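Local coordinates for protein alpha-glucosidase (Pseudoalteromonas sp. K8, PDB 5HQA) that probably hydrolyses alpha-glucosides as a calcium-binding family 97 glycoside hydrolase that is activated by chloride, at residues 364-369 / 420-425; 396-399 / 405-408. One frame throughout, in Å; residues are numbered along the deposited sequence.

Both contacts lie in the catalytic domain, whose seven parallel strands alternate with helices in the manner of a TIM barrel. Contact 1 packs helix 363-379 against helix 413-428, the helices that come before and after barrel strand 384-388. Contact 2, the antiparallel hairpin of strands 396-399 and 405-408, is nested along the chain inside the loop that contact 1 closes. Their centres are about 15 Å apart. A probable hydrogen bond joins them, Ser364 OG to Ile399 N at 2.9 Å. The hairpin sits in the segment linking strand 384-388 to helix 413-428, so together the two contacts join that segment to its two flanking helices.

Contact 1. Residues 364-369 / 420-425; sequences SNYRKQ and LHNVKL
Tyr366 OH is held by two groups: Asn422 ND2 donates to it across the helices at 3.0 Å, and His357 ND1 is hydrogen-bonded to it from the neighbouring barrel strand 352-358. The Asn422 bond is bent, 139° at the hydrogen, with the hydroxyl oxygen tilted out of the amide plane. Tyrosine and asparagine side chains cross at about a right angle, and ND2 also comes within 3.4 Å of Tyr366 CE2. Both side chains leave their helices toward each other, CG anti to the backbone N (chi1 -176° for Tyr366). Met370 and Phe374, further along helix 363-379, and Thr387 of strand 384-388 pack around this buried pair.

On the more exposed flank, the guanidinium of Arg367 lies flat on one face of the His421 ring. Their centres are 3.7 Å apart, the planes are only 13° from parallel, and Arg367 CZ approaches His421 CD2 to 3.4 Å. Bends at chi2 and chi3 carry the guanidinium across to the ring. Its NE forms a salt bridge with Glu418, about one turn before His421 in helix 413-428, which probably helps hold the guanidinium in place. The helix interface thus combines a buried hydroxyl-amide bond with an outer stacked pair, and the nearby carboxylate of Glu418 would probably offset much of the arginine's charge beside the imidazole.

Contact 2. Residues 396-399 / 405-408; sequences IKRI and ARHE
With CG set between its backbone N and carbonyl carbon (chi1 70°) and the chain extended as far as NE, Arg398 crosses to the other strand, while Glu408, bent at chi2 (-71°), turns its carboxylate to meet it. NE donates to Glu408 OE2 at 2.7 Å in a nearly straight hydrogen bond, part of a salt bridge; OE2 lies close to the guanidinium plane, while NE meets it on the anti side of the carboxylate, tilted out of that plane. NH1 adds a weak second bond to the same OE2. Arg406 CG lies over one guanidinium face, 3.9 Å from Arg398 NH1, and Phe414 of helix 413-428 makes a cation-pi contact with Arg398.

The backbones pair as an antiparallel hairpin. Arg398 and Arg406 form a hydrogen-bonded pair, Arg406 N reaching Arg398 O at 2.8 Å. Ile396 and Glu408 form another, sound from Glu408 N to Ile396 O but weak from Ile396 N to Glu408 O. Between them, His407 CA donates a CH...O contact to Ile396 O at 3.1 Å. On the face that carries Lys397 and His407, Ile399 CD1 packs against Ala405 CB at 4.0 Å.

A leucine in place of Arg398 would probably leave Glu408 OE2 without its cross-strand cation and Phe414 without its cation-pi partner. Glu408 OE1 accepts from Ser213 N, in the N-terminal part of the enzyme, so the carboxylate links this catalytic-domain hairpin to that region while probably balancing the charge of Arg398.

Contact 1. Residues 364-369 / 420-425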
ATOM      1  N   SER A 364      -0.957  15.859 -17.879  1.00 14.49           N
ATOM      2  CA  SER A 364      -1.125  15.976 -19.323  1.00 16.15           C
ATOM      3  C   SER A 364       0.219  16.057 -20.027  1.00 18.15           C
ATOM      4  O   SER A 364       0.394  15.473 -21.100  1.00 18.32           O
ATOM      5  CB  SER A 364      -1.978  17.198 -19.658  1.00 18.35           C
ATOM      6  OG  SER A 364      -3.298  17.025 -19.168  1.00 19.79           O
ATOM      7  N   ASN A 365       1.179  16.775 -19.433  1.00 17.23           N
ATOM      8  CA  ASN A 365       2.531  16.802 -19.977  1.00 16.36           C
ATOM      9  C   ASN A 365       3.156  15.413 -19.968  1.00 19.02           C
ATOM     10  O   ASN A 365       3.912  15.060 -20.880  1.00 19.02           O
ATOM     11  CB  ASN A 365       3.396  17.782 -19.182  1.00 16.55           C
ATOM     12  CG  ASN A 365       4.833  17.817 -19.672  1.00 20.24           C
ATOM     13  OD1 ASN A 365       5.092  18.118 -20.835  1.00 22.69           O
ATOM     14  ND2 ASN A 365       5.776  17.515 -18.785  1.00 19.21           N
ATOM     15  N   TYR A 366       2.860  14.615 -18.942  1.00 16.97           N
ATOM     16  CA  TYR A 366       3.347  13.237 -18.916  1.00 16.37           C
ATOM     17  C   TYR A 366       2.625  12.390 -19.955  1.00 16.61           C
ATOM     18  O   TYR A 366       3.256  11.652 -20.720  1.00 19.33           O
ATOM     19  CB  TYR A 366       3.152  12.653 -17.518  1.00 15.62           C
ATOM     20  CG  TYR A 366       3.706  11.256 -17.295  1.00 16.11           C
ATOM     21  CD1 TYR A 366       4.828  10.796 -17.979  1.00 15.94           C
ATOM     22  CD2 TYR A 366       3.105  10.403 -16.374  1.00 16.88           C
ATOM     23  CE1 TYR A 366       5.336   9.511 -17.751  1.00 14.23           C
ATOM     24  CE2 TYR A 366       3.603   9.131 -16.135  1.00 15.72           C
ATOM     25  CZ  TYR A 366       4.714   8.694 -16.822  1.00 16.30           C
ATOM     26  OH  TYR A 366       5.182   7.425 -16.575  1.00 16.70           O
ATOM     27  N   ARG A 367       1.296  12.495 -19.999  1.00 15.70           N
ATOM     28  CA  ARG A 367       0.505  11.670 -20.907  1.00 16.64           C
ATOM     29  C   ARG A 367       0.939  11.863 -22.357  1.00 19.99           C
ATOM     30  O   ARG A 367       1.038  10.891 -23.119  1.00 18.29           O
ATOM     31  CB  ARG A 367      -0.980  11.999 -20.732  1.00 19.60           C
ATOM     32  CG  ARG A 367      -1.875  11.507 -21.853  1.00 27.51           C
ATOM     33  CD  ARG A 367      -2.185  10.037 -21.715  1.00 34.87           C
ATOM     34  NE  ARG A 367      -3.211   9.797 -20.707  1.00 38.86           N
ATOM     35  CZ  ARG A 367      -4.322   9.095 -20.905  1.00 29.58           C
ATOM     36  NH1 ARG A 367      -4.571   8.540 -22.077  1.00 25.70           N
ATOM     37  NH2 ARG A 367      -5.176   8.934 -19.912  1.00 29.04           N
ATOM     38  N   LYS A 368       1.225  13.105 -22.757  1.00 19.51           N
ATOM     39  CA  LYS A 368       1.573  13.329 -24.152  1.00 22.73           C
ATOM     40  C   LYS A 368       2.922  12.726 -24.510  1.00 22.40           C
ATOM     41  O   LYS A 368       3.142  12.401 -25.680  1.00 22.86           O
ATOM     42  CB  LYS A 368       1.539  14.825 -24.488  1.00 28.08           C
ATOM     43  CG  LYS A 368       2.733  15.634 -24.042  1.00 39.69           C
ATOM     44  CD  LYS A 368       2.442  17.139 -24.174  1.00 48.17           C
ATOM     45  CE  LYS A 368       3.570  18.001 -23.584  1.00 46.98           C
ATOM     46  NZ  LYS A 368       3.071  19.259 -22.929  1.00 43.19           N
ATOM     47  N   GLN A 369       3.809  12.530 -23.535  1.00 20.58           N
ATOM     48  CA  GLN A 369       5.133  11.966 -23.788  1.00 21.12           C
ATOM     49  C   GLN A 369       5.236  10.496 -23.406  1.00 19.14           C
ATOM     50  O   GLN A 369       6.283   9.881 -23.628  1.00 20.29           O
ATOM     51  CB  GLN A 369       6.203  12.743 -23.019  1.00 19.55           C
ATOM     52  CG  GLN A 369       6.235  14.224 -23.274  1.00 20.41           C
ATOM     53  CD  GLN A 369       7.324  14.891 -22.466  1.00 22.83           C
ATOM     54  OE1 GLN A 369       8.507  14.550 -22.594  1.00 21.15           O
ATOM     55  NE2 GLN A 369       6.936  15.833 -21.606  1.00 20.65           N
ATOM     56  N   LEU A 420      -4.267   3.887 -14.031  1.00 12.93           N
ATOM     57  CA  LEU A 420      -4.382   2.583 -14.671  1.00 12.58           C
ATOM     58  C   LEU A 420      -3.944   2.643 -16.129  1.00 15.21           C
ATOM     59  O   LEU A 420      -3.358   1.683 -16.635  1.00 17.08           O
ATOM     60  CB  LEU A 420      -5.814   2.052 -14.547  1.00 14.25           C
ATOM     61  CG  LEU A 420      -5.968   0.606 -15.030  1.00 16.40           C
ATOM     62  CD1 LEU A 420      -5.034  -0.317 -14.261  1.00 16.91           C
ATOM     63  CD2 LEU A 420      -7.409   0.127 -14.927  1.00 16.12           C
ATOM     64  N   HIS A 421      -4.186   3.764 -16.812  1.00 14.78           N
ATOM     65  CA  HIS A 421      -3.681   3.897 -18.172  1.00 15.38           C
ATOM     66  C   HIS A 421      -2.166   3.759 -18.200  1.00 15.84           C
ATOM     67  O   HIS A 421      -1.613   3.063 -19.059  1.00 16.71           O
ATOM     68  CB  HIS A 421      -4.087   5.238 -18.776  1.00 16.87           C
ATOM     69  CG  HIS A 421      -3.324   5.575 -20.019  1.00 18.65           C
ATOM     70  ND1 HIS A 421      -3.545   4.937 -21.221  1.00 23.63           N
ATOM     71  CD2 HIS A 421      -2.310   6.447 -20.236  1.00 19.55           C
ATOM     72  CE1 HIS A 421      -2.716   5.417 -22.131  1.00 22.51           C
ATOM     73  NE2 HIS A 421      -1.957   6.336 -21.561  1.00 22.15           N
ATOM     74  N   ASN A 422      -1.488   4.421 -17.261  1.00 14.60           N
ATOM     75  CA  ASN A 422      -0.030   4.351 -17.165  1.00 13.64           C
ATOM     76  C   ASN A 422       0.436   2.912 -16.947  1.00 16.44           C
ATOM     77  O   ASN A 422       1.364   2.432 -17.616  1.00 17.04           O
ATOM     78  CB  ASN A 422       0.426   5.275 -16.027  1.00 12.89           C
ATOM     79  CG  ASN A 422       1.928   5.284 -15.827  1.00 18.70           C
ATOM     80  OD1 ASN A 422       2.427   4.787 -14.818  1.00 20.42           O
ATOM     81  ND2 ASN A 422       2.654   5.876 -16.770  1.00 17.07           N
ATOM     82  N   VAL A 423      -0.220   2.200 -16.027  1.00 13.25           N
ATOM     83  CA  VAL A 423       0.148   0.816 -15.721  1.00 14.40           C
ATOM     84  C   VAL A 423      -0.092  -0.092 -16.924  1.00 15.04           C
ATOM     85  O   VAL A 423       0.741  -0.943 -17.257  1.00 14.53           O
ATOM     86  CB  VAL A 423      -0.631   0.337 -14.480  1.00 15.64           C
ATOM     87  CG1 VAL A 423      -0.506  -1.171 -14.298  1.00 16.33           C
ATOM     88  CG2 VAL A 423      -0.148   1.091 -13.230  1.00 13.35           C
ATOM     89  N   LYS A 424      -1.233   0.070 -17.594  1.00 15.26           N
ATOM     90  CA  LYS A 424      -1.536  -0.784 -18.737  1.00 16.65           C
ATOM     91  C   LYS A 424      -0.598  -0.502 -19.904  1.00 18.50           C
ATOM     92  O   LYS A 424      -0.167  -1.430 -20.602  1.00 19.87           O
ATOM     93  CB  LYS A 424      -2.985  -0.586 -19.173  1.00 16.96           C
ATOM     94  CG  LYS A 424      -4.031  -1.227 -18.283  1.00 17.95           C
ATOM     95  CD  LYS A 424      -5.390  -0.739 -18.744  1.00 24.89           C
ATOM     96  CE  LYS A 424      -6.510  -1.656 -18.350  1.00 33.72           C
ATOM     97  NZ  LYS A 424      -7.811  -1.078 -18.803  1.00 36.93           N
ATOM     98  N   LEU A 425      -0.293   0.770 -20.152  1.00 16.94           N
ATOM     99  CA  LEU A 425       0.664   1.091 -21.207  1.00 16.93           C
ATOM    100  C   LEU A 425       2.052   0.558 -20.864  1.00 18.57           C
ATOM    101  O   LEU A 425       2.744   0.005 -21.730  1.00 20.17           O
ATOM    102  CB  LEU A 425       0.706   2.600 -21.445  1.00 15.10           C
ATOM    103  CG  LEU A 425       1.613   3.052 -22.589  1.00 20.36           C
ATOM    104  CD1 LEU A 425       1.180   2.404 -23.891  1.00 24.27           C
ATOM    105  CD2 LEU A 425       1.586   4.563 -22.720  1.00 23.40           C
TER

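Contact 2. Residues 396-399 / 405-408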
ATOM      1  N   ILE A 396      -3.580  18.168  -8.776  1.00 12.96           N
ATOM      2  CA  ILE A 396      -3.239  17.582 -10.065  1.00 12.72           C
ATOM      3  C   ILE A 396      -3.625  18.581 -11.152  1.00 11.79           C
ATOM      4  O   ILE A 396      -4.702  19.182 -11.107  1.00 12.87           O
ATOM      5  CB  ILE A 396      -3.973  16.241 -10.260  1.00 11.40           C
ATOM      6  CG1 ILE A 396      -3.412  15.159  -9.327  1.00 13.11           C
ATOM      7  CG2 ILE A 396      -3.915  15.796 -11.733  1.00 11.61           C
ATOM      8  CD1 ILE A 396      -2.009  14.686  -9.703  1.00 11.91           C
ATOM      9  N   LYS A 397      -2.746  18.772 -12.128  1.00 11.27           N
ATOM     10  CA  LYS A 397      -3.024  19.653 -13.253  1.00 12.21           C
ATOM     11  C   LYS A 397      -3.257  18.817 -14.505  1.00 16.39           C
ATOM     12  O   LYS A 397      -2.404  18.000 -14.879  1.00 17.00           O
ATOM     13  CB  LYS A 397      -1.873  20.631 -13.477  1.00 14.37           C
ATOM     14  CG  LYS A 397      -2.069  21.557 -14.672  1.00 18.40           C
ATOM     15  CD  LYS A 397      -0.852  22.467 -14.830  1.00 21.53           C
ATOM     16  CE  LYS A 397      -0.955  23.323 -16.063  1.00 27.18           C
ATOM     17  NZ  LYS A 397       0.170  24.289 -16.137  1.00 30.94           N
ATOM     18  N   ARG A 398      -4.411  19.014 -15.145  1.00 14.40           N
ATOM     19  CA  ARG A 398      -4.660  18.467 -16.473  1.00 14.08           C
ATOM     20  C   ARG A 398      -5.077  19.596 -17.403  1.00 16.90           C
ATOM     21  O   ARG A 398      -5.554  20.646 -16.968  1.00 16.33           O
ATOM     22  CB  ARG A 398      -5.736  17.375 -16.461  1.00 15.73           C
ATOM     23  CG  ARG A 398      -7.131  17.898 -16.176  1.00 18.25           C
ATOM     24  CD  ARG A 398      -8.156  16.771 -16.141  1.00 16.54           C
ATOM     25  NE  ARG A 398      -9.492  17.285 -15.865  1.00 18.23           N
ATOM     26  CZ  ARG A 398     -10.410  17.517 -16.798  1.00 23.09           C
ATOM     27  NH1 ARG A 398     -11.599  17.991 -16.449  1.00 24.35           N
ATOM     28  NH2 ARG A 398     -10.142  17.266 -18.076  1.00 22.78           N
ATOM     29  N   ILE A 399      -4.871  19.372 -18.698  1.00 18.55           N
ATOM     30  CA  ILE A 399      -5.317  20.284 -19.742  1.00 17.60           C
ATOM     31  C   ILE A 399      -6.497  19.618 -20.429  1.00 18.62           C
ATOM     32  O   ILE A 399      -6.364  18.501 -20.945  1.00 18.19           O
ATOM     33  CB  ILE A 399      -4.196  20.592 -20.745  1.00 17.58           C
ATOM     34  CG1 ILE A 399      -2.953  21.109 -20.022  1.00 19.13           C
ATOM     35  CG2 ILE A 399      -4.673  21.603 -21.762  1.00 18.15           C
ATOM     36  CD1 ILE A 399      -3.163  22.419 -19.300  1.00 19.43           C
ATOM     37  N   ALA A 405      -6.644  24.587 -18.373  1.00 15.12           N
ATOM     38  CA  ALA A 405      -6.136  23.866 -17.214  1.00 16.61           C
ATOM     39  C   ALA A 405      -7.231  23.642 -16.181  1.00 17.03           C
ATOM     40  O   ALA A 405      -8.033  24.534 -15.897  1.00 17.99           O
ATOM     41  CB  ALA A 405      -4.987  24.639 -16.580  1.00 19.59           C
ATOM     42  N   ARG A 406      -7.258  22.440 -15.616  1.00 14.71           N
ATOM     43  CA  ARG A 406      -8.157  22.083 -14.529  1.00 14.50           C
ATOM     44  C   ARG A 406      -7.342  21.443 -13.418  1.00 16.07           C
ATOM     45  O   ARG A 406      -6.348  20.759 -13.678  1.00 16.44           O
ATOM     46  CB  ARG A 406      -9.233  21.094 -14.973  1.00 14.88           C
ATOM     47  CG  ARG A 406      -9.985  21.493 -16.219  1.00 19.29           C
ATOM     48  CD  ARG A 406     -10.986  22.622 -15.964  1.00 23.15           C
ATOM     49  NE  ARG A 406     -11.593  23.015 -17.231  1.00 22.09           N
ATOM     50  CZ  ARG A 406     -12.239  24.153 -17.447  1.00 20.66           C
ATOM     51  NH1 ARG A 406     -12.378  25.048 -16.471  1.00 16.50           N
ATOM     52  NH2 ARG A 406     -12.741  24.392 -18.653  1.00 19.40           N
ATOM     53  N   HIS A 407      -7.782  21.646 -12.180  1.00 12.84           N
ATOM     54  CA  HIS A 407      -7.176  20.992 -11.028  1.00 11.99           C
ATOM     55  C   HIS A 407      -8.042  19.826 -10.577  1.00 14.17           C
ATOM     56  O   HIS A 407      -9.263  19.968 -10.453  1.00 14.82           O
ATOM     57  CB  HIS A 407      -6.981  21.976  -9.878  1.00 14.19           C
ATOM     58  CG  HIS A 407      -5.777  22.846 -10.043  1.00 19.38           C
ATOM     59  ND1 HIS A 407      -5.793  24.202  -9.781  1.00 23.21           N
ATOM     60  CD2 HIS A 407      -4.517  22.553 -10.448  1.00 18.86           C
ATOM     61  CE1 HIS A 407      -4.591  24.706 -10.015  1.00 24.49           C
ATOM     62  NE2 HIS A 407      -3.801  23.727 -10.422  1.00 22.73           N
ATOM     63  N   GLU A 408      -7.408  18.686 -10.321  1.00 12.58           N
ATOM     64  CA  GLU A 408      -8.110  17.475  -9.920  1.00 12.51           C
ATOM     65  C   GLU A 408      -7.449  16.895  -8.676  1.00 12.46           C
ATOM     66  O   GLU A 408      -6.321  17.249  -8.318  1.00 12.43           O
ATOM     67  CB  GLU A 408      -8.117  16.432 -11.050  1.00 11.12           C
ATOM     68  CG  GLU A 408      -8.638  16.955 -12.387  1.00 12.61           C
ATOM     69  CD  GLU A 408     -10.149  17.215 -12.415  1.00 18.16           C
ATOM     70  OE1 GLU A 408     -10.856  16.873 -11.439  1.00 17.49           O
ATOM     71  OE2 GLU A 408     -10.632  17.763 -13.435  1.00 20.42           O
TER